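Local atomic coordinates of hydrogenase 2 maturation peptidase (Thaumarchaeota archaeon SCGC AB-539-E09, PDB entry 5TTX), a protein that probably cleaves a C-terminal peptide from the large subunit of a [NiFe] hydrogenase once its metal centre is assembled. Residues R9-G14 with D43-G48; P27-L32 with H148-L153; K63-D68 with E122-G127. One frame throughout, in Å; residues are numbered along the deposited sequence.

Overall arrangement
Contacts 1 and 3 belong to one sheet, whose strands run in the order 42-48, 10-15, 63-69, 122-128, 79-83. Their centres are about 9 Å apart, and strands 10-15 and 63-69, one from each contact, are neighbours in it: A13 N lies 2.8 Å from I65 O, and A13 O 2.8 Å from L67 N, both probable hydrogen bonds. Contact 2 joins two helices that lie on one face of this sheet. Its centre is about 11 Å from that of contact 1 and about 12 Å from that of contact 3. V30 packs on contact 1, while V29 and A150 both reach L67 of contact 3.

Contact 1. Residues R9-G14 with D43-G48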
ATOM      1  N   ARG A   9     -26.729 -29.091   2.254  1.00 64.92           N
ATOM      2  CA  ARG A   9     -26.112 -28.334   3.339  1.00 56.82           C
ATOM      3  C   ARG A   9     -24.960 -29.047   4.021  1.00 43.42           C
ATOM      4  O   ARG A   9     -23.962 -28.401   4.352  1.00 43.81           O
ATOM      5  CB  ARG A   9     -27.167 -27.967   4.386  1.00 56.10           C
ATOM      6  CG  ARG A   9     -28.083 -26.873   3.935  1.00 57.26           C
ATOM      7  CD  ARG A   9     -27.461 -25.506   4.201  1.00 69.73           C
ATOM      8  NE  ARG A   9     -28.124 -24.429   3.465  1.00 77.73           N
ATOM      9  CZ  ARG A   9     -27.900 -23.134   3.677  1.00 86.37           C
ATOM     10  NH1 ARG A   9     -27.034 -22.746   4.611  1.00 81.63           N
ATOM     11  NH2 ARG A   9     -28.548 -22.220   2.959  1.00 93.33           N
ATOM     12  N   VAL A  10     -25.065 -30.349   4.262  1.00 39.96           N
ATOM     13  CA  VAL A  10     -24.015 -31.116   4.917  1.00 35.55           C
ATOM     14  C   VAL A  10     -23.469 -32.137   3.930  1.00 38.84           C
ATOM     15  O   VAL A  10     -24.242 -32.807   3.237  1.00 47.04           O
ATOM     16  CB  VAL A  10     -24.518 -31.827   6.181  1.00 34.17           C
ATOM     17  CG1 VAL A  10     -23.438 -32.793   6.699  1.00 33.97           C
ATOM     18  CG2 VAL A  10     -24.895 -30.809   7.233  1.00 37.28           C
ATOM     19  N   LEU A  11     -22.140 -32.237   3.860  1.00 27.49           N
ATOM     20  CA  LEU A  11     -21.447 -33.198   3.019  1.00 30.24           C
ATOM     21  C   LEU A  11     -20.786 -34.220   3.920  1.00 31.29           C
ATOM     22  O   LEU A  11     -19.994 -33.852   4.793  1.00 31.86           O
ATOM     23  CB  LEU A  11     -20.392 -32.527   2.134  1.00 33.68           C
ATOM     24  CG  LEU A  11     -19.429 -33.535   1.456  1.00 36.56           C
ATOM     25  CD1 LEU A  11     -20.192 -34.445   0.521  1.00 27.55           C
ATOM     26  CD2 LEU A  11     -18.268 -32.849   0.691  1.00 32.44           C
ATOM     27  N   VAL A  12     -21.110 -35.493   3.724  1.00 27.28           N
ATOM     28  CA  VAL A  12     -20.336 -36.583   4.315  1.00 24.18           C
ATOM     29  C   VAL A  12     -19.619 -37.300   3.181  1.00 35.08           C
ATOM     30  O   VAL A  12     -20.270 -37.893   2.302  1.00 36.52           O
ATOM     31  CB  VAL A  12     -21.220 -37.549   5.116  1.00 27.70           C
ATOM     32  CG1 VAL A  12     -20.376 -38.620   5.806  1.00 23.35           C
ATOM     33  CG2 VAL A  12     -22.094 -36.792   6.117  1.00 31.22           C
ATOM     34  N   ALA A  13     -18.282 -37.258   3.206  1.00 32.01           N
ATOM     35  CA  ALA A  13     -17.449 -37.679   2.083  1.00 26.40           C
ATOM     36  C   ALA A  13     -16.627 -38.894   2.468  1.00 25.71           C
ATOM     37  O   ALA A  13     -15.814 -38.828   3.393  1.00 29.48           O
ATOM     38  CB  ALA A  13     -16.521 -36.547   1.624  1.00 25.74           C
ATOM     39  N   GLY A  14     -16.833 -40.000   1.753  1.00 32.18           N
ATOM     40  CA  GLY A  14     -15.990 -41.169   1.909  1.00 25.67           C
ATOM     41  C   GLY A  14     -14.858 -41.151   0.900  1.00 30.13           C
ATOM     42  O   GLY A  14     -15.087 -41.033  -0.306  1.00 36.84           O
ATOM     43  N   ASP A  43     -25.697 -34.745   2.150  1.00 33.41           N
ATOM     44  CA  ASP A  43     -25.168 -35.469   0.994  1.00 36.77           C
ATOM     45  C   ASP A  43     -24.094 -36.431   1.485  1.00 32.48           C
ATOM     46  O   ASP A  43     -23.011 -35.999   1.892  1.00 37.30           O
ATOM     47  CB  ASP A  43     -24.560 -34.531  -0.044  1.00 43.99           C
ATOM     48  CG  ASP A  43     -25.575 -33.917  -0.936  1.00 60.08           C
ATOM     49  OD1 ASP A  43     -25.138 -33.239  -1.887  1.00 61.36           O
ATOM     50  OD2 ASP A  43     -26.798 -34.086  -0.687  1.00 71.55           O
ATOM     51  N   ALA A  44     -24.390 -37.726   1.454  1.00 33.93           N
ATOM     52  CA  ALA A  44     -23.393 -38.770   1.691  1.00 36.42           C
ATOM     53  C   ALA A  44     -22.822 -39.157   0.335  1.00 33.57           C
ATOM     54  O   ALA A  44     -23.522 -39.748  -0.477  1.00 40.53           O
ATOM     55  CB  ALA A  44     -24.016 -39.979   2.384  1.00 30.74           C
ATOM     56  N   ARG A  45     -21.570 -38.797   0.067  1.00 30.75           N
ATOM     57  CA  ARG A  45     -21.025 -38.901  -1.280  1.00 33.90           C
ATOM     58  C   ARG A  45     -19.766 -39.758  -1.271  1.00 34.51           C
ATOM     59  O   ARG A  45     -18.850 -39.541  -0.461  1.00 33.46           O
ATOM     60  CB  ARG A  45     -20.738 -37.509  -1.871  1.00 38.59           C
ATOM     61  CG  ARG A  45     -21.860 -37.005  -2.800  1.00 49.70           C
ATOM     62  CD  ARG A  45     -21.672 -35.554  -3.286  1.00 55.25           C
ATOM     63  NE  ARG A  45     -20.426 -35.337  -4.033  1.00 59.84           N
ATOM     64  CZ  ARG A  45     -19.918 -34.136  -4.311  1.00 63.19           C
ATOM     65  NH1 ARG A  45     -18.784 -34.023  -4.996  1.00 67.67           N
ATOM     66  NH2 ARG A  45     -20.541 -33.038  -3.901  1.00 56.69           N
ATOM     67  N   ASP A  46     -19.730 -40.726  -2.173  1.00 36.76           N
ATOM     68  CA  ASP A  46     -18.589 -41.624  -2.334  1.00 35.74           C
ATOM     69  C   ASP A  46     -17.596 -40.945  -3.274  1.00 32.69           C
ATOM     70  O   ASP A  46     -17.740 -40.992  -4.498  1.00 37.92           O
ATOM     71  CB  ASP A  46     -19.075 -42.971  -2.863  1.00 32.62           C
ATOM     72  CG  ASP A  46     -17.947 -43.911  -3.235  1.00 38.89           C
ATOM     73  OD1 ASP A  46     -16.762 -43.617  -2.952  1.00 43.13           O
ATOM     74  OD2 ASP A  46     -18.263 -44.967  -3.813  1.00 39.52           O
ATOM     75  N   ILE A  47     -16.589 -40.302  -2.696  1.00 34.76           N
ATOM     76  CA  ILE A  47     -15.587 -39.585  -3.480  1.00 35.23           C
ATOM     77  C   ILE A  47     -14.534 -40.533  -4.057  1.00 42.92           C
ATOM     78  O   ILE A  47     -13.907 -40.214  -5.081  1.00 39.62           O
ATOM     79  CB  ILE A  47     -14.990 -38.500  -2.569  1.00 41.33           C
ATOM     80  CG1 ILE A  47     -16.108 -37.556  -2.112  1.00 47.88           C
ATOM     81  CG2 ILE A  47     -13.888 -37.712  -3.244  1.00 40.69           C
ATOM     82  CD1 ILE A  47     -16.721 -36.744  -3.230  1.00 42.09           C
ATOM     83  N   GLY A  48     -14.333 -41.696  -3.433  1.00 35.98           N
ATOM     84  CA  GLY A  48     -13.359 -42.644  -3.941  1.00 30.04           C
ATOM     85  C   GLY A  48     -11.959 -42.058  -3.947  1.00 34.20           C
ATOM     86  O   GLY A  48     -11.487 -41.502  -2.950  1.00 37.87           O
TER
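The flat groups at the heart of this pairing are backbone peptides: the N-H of V12 reaches D43 O in the plane of that carbonyl, at 2.7 Å. Of the flat side-chain groups, the D43 carboxylate and the R45 guanidinium stand off the face that also carries L11 and A13, and the D46 carboxylate off the opposite face with V12 and A44, where it forms a salt bridge with R18. D43 OD1 is hydrogen-bonded to the Y61 hydroxyl, and R45 NH2 joins that same hydroxyl and forms a salt bridge with D57.

The backbone ladder is parallel and nearly straight where it begins, with D43 N donating to V10 O at an N-H...O angle of 177°. R45 N then binds V12 O, and G14 N binds R45 O at 3.0 Å. At the far end G14 O takes two bent bonds in its carbonyl plane, from I47 N at 2.9 Å and from G48 N at 3.3 Å. The positive phi of G48, 61°, suits a residue without a side chain.

With CG anti to its backbone N (chi1 167°), L11 sends CD1 across R45 at about a right angle, 3.9 Å from R45 CB. Next along, the small A13 leaves room for I47, whose CG1 lies 3.9 Å from A13 CB. Apolar V12 and A44 suit a face on which helix 25-34 packs, V12 against L33 and A44 against V30 and L33. Strand 10-15, that helix and strand 42-48 thus make a classical beta-alpha-beta unit of an alpha/beta fold, with strand 42-48 outermost among this chain's strands.

Contact 2. Residues P27-L32 with H148-L153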
ATOM      1  N   PRO A  27     -15.707 -44.981   1.644  1.00 30.54           N
ATOM      2  CA  PRO A  27     -16.828 -45.277   0.732  1.00 22.99           C
ATOM      3  C   PRO A  27     -17.808 -46.278   1.294  1.00 32.93           C
ATOM      4  O   PRO A  27     -19.010 -46.197   0.990  1.00 32.87           O
ATOM      5  CB  PRO A  27     -16.127 -45.828  -0.519  1.00 26.96           C
ATOM      6  CG  PRO A  27     -14.743 -45.144  -0.517  1.00 23.74           C
ATOM      7  CD  PRO A  27     -14.392 -45.007   0.962  1.00 23.32           C
ATOM      8  N   ARG A  28     -17.335 -47.233   2.103  1.00 30.89           N
ATOM      9  CA  ARG A  28     -18.248 -48.215   2.672  1.00 33.62           C
ATOM     10  C   ARG A  28     -19.119 -47.601   3.777  1.00 35.77           C
ATOM     11  O   ARG A  28     -20.255 -48.040   3.973  1.00 35.21           O
ATOM     12  CB  ARG A  28     -17.461 -49.426   3.175  1.00 23.88           C
ATOM     13  CG  ARG A  28     -16.935 -50.361   2.048  1.00 30.33           C
ATOM     14  CD  ARG A  28     -18.053 -51.230   1.424  1.00 28.88           C
ATOM     15  NE  ARG A  28     -18.655 -52.055   2.453  1.00 28.20           N
ATOM     16  CZ  ARG A  28     -18.259 -53.292   2.745  1.00 31.73           C
ATOM     17  NH1 ARG A  28     -17.266 -53.869   2.057  1.00 26.84           N
ATOM     18  NH2 ARG A  28     -18.853 -53.948   3.729  1.00 27.23           N
ATOM     19  N   VAL A  29     -18.622 -46.585   4.493  1.00 31.74           N
ATOM     20  CA  VAL A  29     -19.484 -45.855   5.418  1.00 30.91           C
ATOM     21  C   VAL A  29     -20.556 -45.103   4.643  1.00 33.95           C
ATOM     22  O   VAL A  29     -21.729 -45.084   5.033  1.00 42.96           O
ATOM     23  CB  VAL A  29     -18.671 -44.891   6.306  1.00 30.43           C
ATOM     24  CG1 VAL A  29     -19.644 -43.968   7.097  1.00 24.68           C
ATOM     25  CG2 VAL A  29     -17.743 -45.660   7.271  1.00 22.53           C
ATOM     26  N   VAL A  30     -20.180 -44.483   3.525  1.00 32.44           N
ATOM     27  CA  VAL A  30     -21.182 -43.821   2.693  1.00 34.33           C
ATOM     28  C   VAL A  30     -22.268 -44.805   2.272  1.00 39.43           C
ATOM     29  O   VAL A  30     -23.457 -44.464   2.279  1.00 40.98           O
ATOM     30  CB  VAL A  30     -20.510 -43.150   1.483  1.00 32.19           C
ATOM     31  CG1 VAL A  30     -21.561 -42.631   0.487  1.00 35.06           C
ATOM     32  CG2 VAL A  30     -19.629 -42.015   1.980  1.00 31.51           C
ATOM     33  N   ASP A  31     -21.882 -46.045   1.914  1.00 33.67           N
ATOM     34  CA  ASP A  31     -22.878 -47.062   1.580  1.00 31.97           C
ATOM     35  C   ASP A  31     -23.860 -47.264   2.725  1.00 35.06           C
ATOM     36  O   ASP A  31     -25.072 -47.342   2.502  1.00 40.77           O
ATOM     37  CB  ASP A  31     -22.218 -48.403   1.253  1.00 37.53           C
ATOM     38  CG  ASP A  31     -21.398 -48.370  -0.014  1.00 40.26           C
ATOM     39  OD1 ASP A  31     -21.394 -47.330  -0.714  1.00 44.29           O
ATOM     40  OD2 ASP A  31     -20.758 -49.403  -0.308  1.00 39.31           O
ATOM     41  N   LEU A  32     -23.358 -47.361   3.960  1.00 37.26           N
ATOM     42  CA  LEU A  32     -24.261 -47.512   5.097  1.00 39.16           C
ATOM     43  C   LEU A  32     -25.192 -46.315   5.218  1.00 34.55           C
ATOM     44  O   LEU A  32     -26.409 -46.479   5.367  1.00 50.56           O
ATOM     45  CB  LEU A  32     -23.470 -47.713   6.386  1.00 35.63           C
ATOM     46  CG  LEU A  32     -22.749 -49.053   6.509  1.00 34.43           C
ATOM     47  CD1 LEU A  32     -21.937 -49.073   7.804  1.00 30.65           C
ATOM     48  CD2 LEU A  32     -23.764 -50.248   6.467  1.00 29.54           C
ATOM     49  N   HIS A 148     -19.645 -49.351  11.165  1.00 27.90           N
ATOM     50  CA  HIS A 148     -20.853 -49.105  11.945  1.00 33.44           C
ATOM     51  C   HIS A 148     -20.586 -48.099  13.052  1.00 37.50           C
ATOM     52  O   HIS A 148     -21.439 -47.258  13.348  1.00 37.58           O
ATOM     53  CB  HIS A 148     -21.404 -50.423  12.505  1.00 29.52           C
ATOM     54  CG  HIS A 148     -21.740 -51.397  11.429  1.00 42.46           C
ATOM     55  ND1 HIS A 148     -22.890 -51.300  10.675  1.00 44.42           N
ATOM     56  CD2 HIS A 148     -21.039 -52.432  10.915  1.00 38.31           C
ATOM     57  CE1 HIS A 148     -22.892 -52.249   9.758  1.00 41.47           C
ATOM     58  NE2 HIS A 148     -21.787 -52.956   9.889  1.00 43.96           N
ATOM     59  N   ALA A 149     -19.400 -48.163  13.659  1.00 34.57           N
ATOM     60  CA  ALA A 149     -19.019 -47.175  14.662  1.00 29.24           C
ATOM     61  C   ALA A 149     -18.891 -45.786  14.041  1.00 29.35           C
ATOM     62  O   ALA A 149     -19.328 -44.786  14.629  1.00 40.82           O
ATOM     63  CB  ALA A 149     -17.705 -47.589  15.325  1.00 28.65           C
ATOM     64  N   ALA A 150     -18.300 -45.709  12.850  1.00 25.18           N
ATOM     65  CA  ALA A 150     -18.174 -44.424  12.190  1.00 34.12           C
ATOM     66  C   ALA A 150     -19.545 -43.857  11.880  1.00 34.39           C
ATOM     67  O   ALA A 150     -19.765 -42.649  12.010  1.00 37.02           O
ATOM     68  CB  ALA A 150     -17.330 -44.561  10.917  1.00 28.29           C
ATOM     69  N   VAL A 151     -20.492 -44.726  11.510  1.00 29.85           N
ATOM     70  CA  VAL A 151     -21.853 -44.269  11.242  1.00 28.43           C
ATOM     71  C   VAL A 151     -22.412 -43.547  12.465  1.00 26.25           C
ATOM     72  O   VAL A 151     -22.965 -42.450  12.362  1.00 40.51           O
ATOM     73  CB  VAL A 151     -22.737 -45.458  10.813  1.00 38.90           C
ATOM     74  CG1 VAL A 151     -24.246 -45.145  10.967  1.00 28.72           C
ATOM     75  CG2 VAL A 151     -22.428 -45.838   9.384  1.00 25.33           C
ATOM     76  N   ASP A 152     -22.231 -44.139  13.648  1.00 31.81           N
ATOM     77  CA  ASP A 152     -22.666 -43.482  14.873  1.00 37.40           C
ATOM     78  C   ASP A 152     -21.978 -42.139  15.067  1.00 44.73           C
ATOM     79  O   ASP A 152     -22.627 -41.163  15.475  1.00 48.12           O
ATOM     80  CB  ASP A 152     -22.417 -44.380  16.080  1.00 32.12           C
ATOM     81  CG  ASP A 152     -23.303 -45.610  16.081  1.00 49.78           C
ATOM     82  OD1 ASP A 152     -24.343 -45.614  15.366  1.00 52.48           O
ATOM     83  OD2 ASP A 152     -22.954 -46.571  16.802  1.00 52.59           O
ATOM     84  N   LEU A 153     -20.662 -42.067  14.799  1.00 34.17           N
ATOM     85  CA  LEU A 153     -19.967 -40.793  14.970  1.00 36.09           C
ATOM     86  C   LEU A 153     -20.534 -39.746  14.030  1.00 34.09           C
ATOM     87  O   LEU A 153     -20.729 -38.589  14.417  1.00 37.45           O
ATOM     88  CB  LEU A 153     -18.472 -40.944  14.716  1.00 35.91           C
ATOM     89  CG  LEU A 153     -17.629 -41.524  15.833  1.00 39.29           C
ATOM     90  CD1 LEU A 153     -16.138 -41.520  15.417  1.00 28.80           C
ATOM     91  CD2 LEU A 153     -17.853 -40.742  17.102  1.00 30.29           C
TER
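V151 is the bump that enters the notch between V29 and L32, two residues one turn apart on helix 25-34. Its CG2 does the work, touching L32 CD1 at 3.6 Å and L32 CB at 3.7 Å, while on the other flank V29 CG1 lies 4.1 Å from V151 CG2. The two valines slide past each other in opposite directions, whereas L32 crosses V151 at about a right angle.

The reverse fit uses L32 as the projection. It hooks into the hollow between H148 and V151, again residues one turn apart, with CD1 above one face of the imidazole. CD1 is 4.0 Å from the centroid of the H148 ring and 26° off the ring normal, a CH-pi contact displaced toward the rim, near ND1 and CE1. The CB of H148 points away from helix 25-34, but with CG anti to the carbonyl carbon (chi1 -59°) the ring swings back to meet the leucine. A branched, flexible side chain such as leucine can fill this irregular groove of ring and methyl.

Both helices pack on the same face of the central parallel strands, one layer of the alpha/beta fold of the hydrogenase maturation proteases. Their segment axes approach to 9.4 Å and cross at -67°, so contact is confined to a short patch with no hydrogen bond across it. T147, the residue before H148, also touches V29 and L32.

Closer to the sheet, A150 presents a single methyl, and V29 CG2 rests 3.8 Å from A150 CB. L79 of strand 79-83 also packs on A150, and M36 lies against V151.

Contact 3. Residues K63-D68 with E122-G127; sequences KVIFLD and EVTLIG
Five backbone hydrogen bonds tie the strands in parallel register. V64, F66 and D68 donate N-H to E122 O, T124 O and I126 O, and T124 and I126 donate back to V64 O and F66 O. The shortest, I126 N to F66 O, spans 2.7 Å and is nearly straight at 172°.

Apolar packing is closest on the face that meets helix 141-158. L67 CD2 nestles beside I126, 3.7 Å from I126 CB, and I65 CG2 lies 4.0 Å from I126 CD1, the side chains pointing the same way; branched aliphatic residues suit a buried strand centre. On the other face F66 CB meets L125 CG at 4.2 Å, and M99 of the second subunit packs on F66 and V123.

Polar side chains interact at both ends and through a water. K63, extended until its last torsion, brings NZ 3.5 Å from E122 OE1, a salt bridge, and 2.8 Å from a water that also binds T124 OG1. D68 OD1 forms a salt bridge with R98 of the second subunit.

These two parallel strands are interior members of a mixed sheet, with 63-69 its middle strand and 79-83 antiparallel beside 122-128, in an alpha/beta fold.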
ATOM      1  N   LYS A  63     -21.113 -27.615   6.228  1.00 36.29           N
ATOM      2  CA  LYS A  63     -20.457 -28.533   7.137  1.00 37.39           C
ATOM      3  C   LYS A  63     -19.971 -29.720   6.317  1.00 42.04           C
ATOM      4  O   LYS A  63     -20.666 -30.171   5.404  1.00 53.55           O
ATOM      5  CB  LYS A  63     -21.410 -28.942   8.269  1.00 32.30           C
ATOM      6  CG  LYS A  63     -20.844 -29.922   9.267  1.00 33.47           C
ATOM      7  CD  LYS A  63     -21.824 -30.148  10.394  1.00 36.98           C
ATOM      8  CE  LYS A  63     -21.297 -31.151  11.409  1.00 37.72           C
ATOM      9  NZ  LYS A  63     -20.191 -30.548  12.209  1.00 47.82           N
ATOM     10  N   VAL A  64     -18.753 -30.179   6.600  1.00 32.02           N
ATOM     11  CA  VAL A  64     -18.152 -31.308   5.897  1.00 31.68           C
ATOM     12  C   VAL A  64     -17.614 -32.296   6.914  1.00 31.88           C
ATOM     13  O   VAL A  64     -16.999 -31.903   7.913  1.00 33.09           O
ATOM     14  CB  VAL A  64     -17.020 -30.888   4.938  1.00 37.69           C
ATOM     15  CG1 VAL A  64     -16.522 -32.097   4.204  1.00 44.52           C
ATOM     16  CG2 VAL A  64     -17.535 -29.908   3.935  1.00 46.94           C
ATOM     17  N   ILE A  65     -17.851 -33.579   6.652  1.00 31.25           N
ATOM     18  CA  ILE A  65     -17.269 -34.693   7.393  1.00 31.35           C
ATOM     19  C   ILE A  65     -16.556 -35.581   6.386  1.00 32.62           C
ATOM     20  O   ILE A  65     -17.187 -36.074   5.441  1.00 37.86           O
ATOM     21  CB  ILE A  65     -18.348 -35.488   8.145  1.00 31.99           C
ATOM     22  CG1 ILE A  65     -19.085 -34.582   9.119  1.00 25.38           C
ATOM     23  CG2 ILE A  65     -17.776 -36.735   8.834  1.00 24.41           C
ATOM     24  CD1 ILE A  65     -20.193 -35.326   9.892  1.00 29.30           C
ATOM     25  N   PHE A  66     -15.251 -35.780   6.578  1.00 30.31           N
ATOM     26  CA  PHE A  66     -14.438 -36.634   5.716  1.00 28.51           C
ATOM     27  C   PHE A  66     -14.157 -37.941   6.432  1.00 25.78           C
ATOM     28  O   PHE A  66     -13.788 -37.942   7.617  1.00 32.77           O
ATOM     29  CB  PHE A  66     -13.086 -35.994   5.344  1.00 33.90           C
ATOM     30  CG  PHE A  66     -13.151 -35.101   4.146  1.00 48.15           C
ATOM     31  CD1 PHE A  66     -12.948 -35.610   2.877  1.00 47.85           C
ATOM     32  CD2 PHE A  66     -13.424 -33.737   4.285  1.00 53.93           C
ATOM     33  CE1 PHE A  66     -13.028 -34.781   1.755  1.00 52.13           C
ATOM     34  CE2 PHE A  66     -13.488 -32.905   3.173  1.00 54.52           C
ATOM     35  CZ  PHE A  66     -13.298 -33.431   1.905  1.00 54.71           C
ATOM     36  N   LEU A  67     -14.291 -39.043   5.700  1.00 27.31           N
ATOM     37  CA  LEU A  67     -13.971 -40.373   6.206  1.00 24.55           C
ATOM     38  C   LEU A  67     -12.902 -40.991   5.318  1.00 27.90           C
ATOM     39  O   LEU A  67     -13.035 -41.004   4.082  1.00 31.07           O
ATOM     40  CB  LEU A  67     -15.224 -41.253   6.257  1.00 27.14           C
ATOM     41  CG  LEU A  67     -16.337 -40.707   7.165  1.00 30.90           C
ATOM     42  CD1 LEU A  67     -17.601 -40.796   6.383  1.00 34.81           C
ATOM     43  CD2 LEU A  67     -16.473 -41.523   8.419  1.00 33.57           C
ATOM     44  N   ASP A  68     -11.838 -41.493   5.941  1.00 25.12           N
ATOM     45  CA  ASP A  68     -10.761 -42.093   5.173  1.00 26.66           C
ATOM     46  C   ASP A  68     -10.044 -43.102   6.049  1.00 29.87           C
ATOM     47  O   ASP A  68     -10.385 -43.302   7.219  1.00 28.97           O
ATOM     48  CB  ASP A  68      -9.786 -41.029   4.635  1.00 29.52           C
ATOM     49  CG  ASP A  68      -9.055 -40.271   5.750  1.00 34.11           C
ATOM     50  OD1 ASP A  68      -9.405 -40.439   6.924  1.00 30.96           O
ATOM     51  OD2 ASP A  68      -8.121 -39.501   5.456  1.00 36.64           O
ATOM     52  N   GLU A 122     -16.888 -25.587   9.288  0.50 40.51           N
ATOM     53  CA  GLU A 122     -17.131 -26.816  10.047  0.50 41.80           C
ATOM     54  C   GLU A 122     -16.579 -28.016   9.275  0.50 34.20           C
ATOM     55  O   GLU A 122     -17.250 -28.554   8.389  0.50 28.12           O
ATOM     56  CB  GLU A 122     -18.622 -26.974  10.327  0.50 39.02           C
ATOM     57  CG  GLU A 122     -19.204 -25.811  11.067  0.50 43.72           C
ATOM     58  CD  GLU A 122     -19.328 -26.078  12.548  0.50 52.87           C
ATOM     59  OE1 GLU A 122     -19.905 -27.125  12.908  0.50 55.42           O
ATOM     60  OE2 GLU A 122     -18.843 -25.249  13.347  0.50 55.41           O
ATOM     61  N   VAL A 123     -15.366 -28.446   9.639  0.50 38.64           N
ATOM     62  CA  VAL A 123     -14.645 -29.533   8.967  0.50 32.91           C
ATOM     63  C   VAL A 123     -14.221 -30.567  10.007  0.50 29.70           C
ATOM     64  O   VAL A 123     -13.510 -30.239  10.965  0.50 27.37           O
ATOM     65  CB  VAL A 123     -13.419 -29.022   8.188  0.50 33.23           C
ATOM     66  CG1 VAL A 123     -12.691 -30.188   7.489  0.50 31.41           C
ATOM     67  CG2 VAL A 123     -13.839 -27.985   7.165  0.50 29.96           C
ATOM     68  N   THR A 124     -14.625 -31.817   9.789  1.00 29.71           N
ATOM     69  CA  THR A 124     -14.427 -32.940  10.702  1.00 24.54           C
ATOM     70  C   THR A 124     -13.845 -34.108   9.898  1.00 30.05           C
ATOM     71  O   THR A 124     -14.261 -34.362   8.764  1.00 30.01           O
ATOM     72  CB  THR A 124     -15.738 -33.358  11.387  1.00 29.59           C
ATOM     73  OG1 THR A 124     -16.134 -32.373  12.340  1.00 35.10           O
ATOM     74  CG2 THR A 124     -15.603 -34.716  12.136  1.00 27.67           C
ATOM     75  N   LEU A 125     -12.859 -34.797  10.467  1.00 24.60           N
ATOM     76  CA  LEU A 125     -12.201 -35.896   9.770  1.00 24.43           C
ATOM     77  C   LEU A 125     -12.243 -37.105  10.683  1.00 28.68           C
ATOM     78  O   LEU A 125     -11.897 -37.007  11.867  1.00 27.82           O
ATOM     79  CB  LEU A 125     -10.755 -35.583   9.370  1.00 23.75           C
ATOM     80  CG  LEU A 125     -10.526 -34.478   8.353  1.00 34.65           C
ATOM     81  CD1 LEU A 125     -10.144 -33.166   9.077  1.00 31.87           C
ATOM     82  CD2 LEU A 125      -9.463 -34.890   7.402  1.00 32.82           C
ATOM     83  N   ILE A 126     -12.731 -38.214  10.139  1.00 23.07           N
ATOM     84  CA  ILE A 126     -12.820 -39.477  10.843  1.00 27.01           C
ATOM     85  C   ILE A 126     -11.951 -40.468  10.083  1.00 24.19           C
ATOM     86  O   ILE A 126     -12.274 -40.852   8.944  1.00 26.93           O
ATOM     87  CB  ILE A 126     -14.272 -39.962  10.943  1.00 30.91           C
ATOM     88  CG1 ILE A 126     -15.075 -39.013  11.857  1.00 27.26           C
ATOM     89  CG2 ILE A 126     -14.317 -41.400  11.421  1.00 22.75           C
ATOM     90  CD1 ILE A 126     -16.588 -39.178  11.722  1.00 35.04           C
ATOM     91  N   GLY A 127     -10.840 -40.862  10.691  1.00 27.70           N
ATOM     92  CA  GLY A 127      -9.929 -41.819  10.096  1.00 27.65           C
ATOM     93  C   GLY A 127     -10.082 -43.160  10.787  1.00 36.53           C
ATOM     94  O   GLY A 127     -10.415 -43.223  11.978  1.00 33.62           O
TER
HETATM   95  O   HOH W   1     -17.718 -30.513  10.905  1.00 44.59           O